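Local coordinates for protein Pcza361.24 (Amycolatopsis orientalis, PDB 3G2M) that probably transfers a methyl group from S-adenosyl-L-methionine to a nitrogen of glycopeptide antibiotics during their biosynthesis, at residues Phe186-Ala191 / Arg259-Ser264. Residues are numbered along the deposited sequence; the frame is centred on the assembly and turned at random.
Sequences FLLSLA and RELVRS
Leu-261 drops from helix 254-263 onto strand 184-191 and splits its two methyls between two strand residues. CD1 meets CD1 of Leu-188 at 3.8 Å, the two methyl ends meeting head-on. The other branch, CD2, lies 3.9 Å from CE2 of Phe-186 and approaches the ring obliquely, on the CD2-CE2 side. Leu-261 holds CG anti to its carbonyl carbon (chi1 -75°), and CD1 and CD2 fork toward the sheet. Phe-186 instead has CG anti to the backbone nitrogen (chi1 -177°), and its ring turns one face to its strand neighbour: CG of Leu-188 sits 3.8 Å above the plane, displaced from the ring centre. Leu-188 thus presents CG to the ring and CD1 to Leu-261.

In the Rossmann-like fold of class I methyltransferases, this is helix 254-263, which leads into the last two strands, 267-274 and 284-290, packing on one face of the central seven-stranded sheet. The contact is wholly apolar and buried. Alternation along the strand sends Leu-187 and Ser-189 to the other face, where both touch Phe-75 of helix 69-79. Helix 166-179 adds Val-176 against Phe-186 and Tyr-173 against Leu-261. OH of Tyr-173 is hydrogen-bonded to OE1 of Glu-260, whose OE2 forms a salt bridge with Arg-169. Within segment 259-264, Ser-264 OG donates to the carbonyl O of Leu-261 at 2.7 Å.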
loop_
_atom_site.group_PDB
_atom_site.type_symbol
_atom_site.label_atom_id
_atom_site.label_comp_id
_atom_site.label_asym_id
_atom_site.label_seq_id
_atom_site.Cartn_x
_atom_site.Cartn_y
_atom_site.Cartn_z
ATOM N N PHE A 186 -12.362 19.741 2.605
ATOM C CA PHE A 186 -11.165 19.094 2.092
ATOM C C PHE A 186 -11.565 18.343 0.830
ATOM O O PHE A 186 -12.386 17.427 0.881
ATOM C CB PHE A 186 -10.610 18.132 3.156
ATOM C CG PHE A 186 -9.324 17.442 2.768
ATOM C CD1 PHE A 186 -8.458 17.991 1.816
ATOM C CD2 PHE A 186 -8.953 16.253 3.402
ATOM C CE1 PHE A 186 -7.270 17.351 1.477
ATOM C CE2 PHE A 186 -7.755 15.610 3.076
ATOM C CZ PHE A 186 -6.918 16.152 2.115
ATOM N N LEU A 187 -11.006 18.750 -0.304
ATOM C CA LEU A 187 -11.327 18.123 -1.585
ATOM C C LEU A 187 -10.137 17.345 -2.095
ATOM O O LEU A 187 -9.017 17.853 -2.101
ATOM C CB LEU A 187 -11.730 19.164 -2.638
ATOM C CG LEU A 187 -13.006 20.014 -2.559
ATOM C CD1 LEU A 187 -14.256 19.181 -2.670
ATOM C CD2 LEU A 187 -13.074 20.879 -1.324
ATOM N N LEU A 188 -10.389 16.116 -2.532
ATOM C CA LEU A 188 -9.340 15.269 -3.085
ATOM C C LEU A 188 -9.770 14.691 -4.430
ATOM O O LEU A 188 -10.926 14.317 -4.606
ATOM C CB LEU A 188 -9.012 14.107 -2.131
ATOM C CG LEU A 188 -8.849 14.296 -0.620
ATOM C CD1 LEU A 188 -10.187 14.193 0.100
ATOM C CD2 LEU A 188 -7.895 13.219 -0.079
ATOM N N SER A 189 -8.848 14.639 -5.384
ATOM C CA SER A 189 -9.039 13.793 -6.553
ATOM C C SER A 189 -8.237 12.519 -6.341
ATOM O O SER A 189 -7.171 12.552 -5.721
ATOM C CB SER A 189 -8.618 14.494 -7.839
ATOM O OG SER A 189 -7.218 14.685 -7.892
ATOM N N LEU A 190 -8.766 11.399 -6.832
ATOM C CA LEU A 190 -8.133 10.093 -6.662
ATOM C C LEU A 190 -8.343 9.275 -7.918
ATOM O O LEU A 190 -9.485 9.039 -8.310
ATOM C CB LEU A 190 -8.742 9.335 -5.470
ATOM C CG LEU A 190 -8.670 9.995 -4.079
ATOM C CD1 LEU A 190 -9.625 9.331 -3.096
ATOM C CD2 LEU A 190 -7.257 9.991 -3.538
ATOM N N ALA A 191 -7.246 8.838 -8.529
ATOM C CA ALA A 191 -7.306 7.944 -9.686
ATOM C C ALA A 191 -7.964 6.614 -9.313
ATOM O O ALA A 191 -7.714 6.075 -8.229
ATOM C CB ALA A 191 -5.918 7.716 -10.252
ATOM N N ARG A 259 -12.033 5.303 3.485
ATOM C CA ARG A 259 -11.976 4.593 4.785
ATOM C C ARG A 259 -10.973 5.247 5.746
ATOM O O ARG A 259 -11.236 5.381 6.948
ATOM C CB ARG A 259 -11.651 3.101 4.604
ATOM C CG ARG A 259 -12.752 2.294 3.901
ATOM C CD ARG A 259 -12.471 0.788 3.898
ATOM N NE ARG A 259 -11.386 0.384 2.997
ATOM C CZ ARG A 259 -11.548 0.031 1.720
ATOM N NH1 ARG A 259 -12.754 0.028 1.158
ATOM N NH2 ARG A 259 -10.492 -0.331 1.000
ATOM N N GLU A 260 -9.826 5.657 5.203
ATOM C CA GLU A 260 -8.791 6.320 5.991
ATOM C C GLU A 260 -9.228 7.703 6.480
ATOM O O GLU A 260 -8.963 8.075 7.628
ATOM C CB GLU A 260 -7.491 6.432 5.182
ATOM C CG GLU A 260 -6.800 5.101 4.910
ATOM C CD GLU A 260 -5.538 5.250 4.074
ATOM O OE1 GLU A 260 -5.029 6.387 3.956
ATOM O OE2 GLU A 260 -5.056 4.227 3.540
ATOM N N LEU A 261 -9.881 8.464 5.601
ATOM C CA LEU A 261 -10.420 9.770 5.972
ATOM C C LEU A 261 -11.399 9.656 7.144
ATOM O O LEU A 261 -11.303 10.411 8.114
ATOM C CB LEU A 261 -11.084 10.439 4.769
ATOM C CG LEU A 261 -10.123 11.010 3.723
ATOM C CD1 LEU A 261 -10.870 11.271 2.420
ATOM C CD2 LEU A 261 -9.473 12.287 4.251
ATOM N N VAL A 262 -12.325 8.706 7.052
ATOM C CA VAL A 262 -13.273 8.440 8.140
ATOM C C VAL A 262 -12.542 8.071 9.437
ATOM O O VAL A 262 -12.800 8.659 10.494
ATOM C CB VAL A 262 -14.321 7.359 7.748
ATOM C CG1 VAL A 262 -15.243 7.032 8.923
ATOM C CG2 VAL A 262 -15.149 7.831 6.555
ATOM N N ARG A 263 -11.613 7.123 9.349
ATOM C CA ARG A 263 -10.815 6.733 10.509
ATOM C C ARG A 263 -10.126 7.936 11.173
ATOM O O ARG A 263 -10.016 7.985 12.395
ATOM C CB ARG A 263 -9.789 5.675 10.111
ATOM C CG ARG A 263 -8.989 5.086 11.259
ATOM C CD ARG A 263 -8.232 3.830 10.818
ATOM N NE ARG A 263 -9.103 2.907 10.085
ATOM C CZ ARG A 263 -8.976 2.606 8.794
ATOM N NH1 ARG A 263 -7.990 3.129 8.071
ATOM N NH2 ARG A 263 -9.835 1.765 8.223
ATOM N N SER A 264 -9.690 8.902 10.363
ATOM C CA SER A 264 -8.979 10.082 10.863
ATOM C C SER A 264 -9.893 11.152 11.457
ATOM O O SER A 264 -9.404 12.138 12.019
ATOM C CB SER A 264 -8.112 10.703 9.762
ATOM O OG SER A 264 -8.904 11.442 8.844
#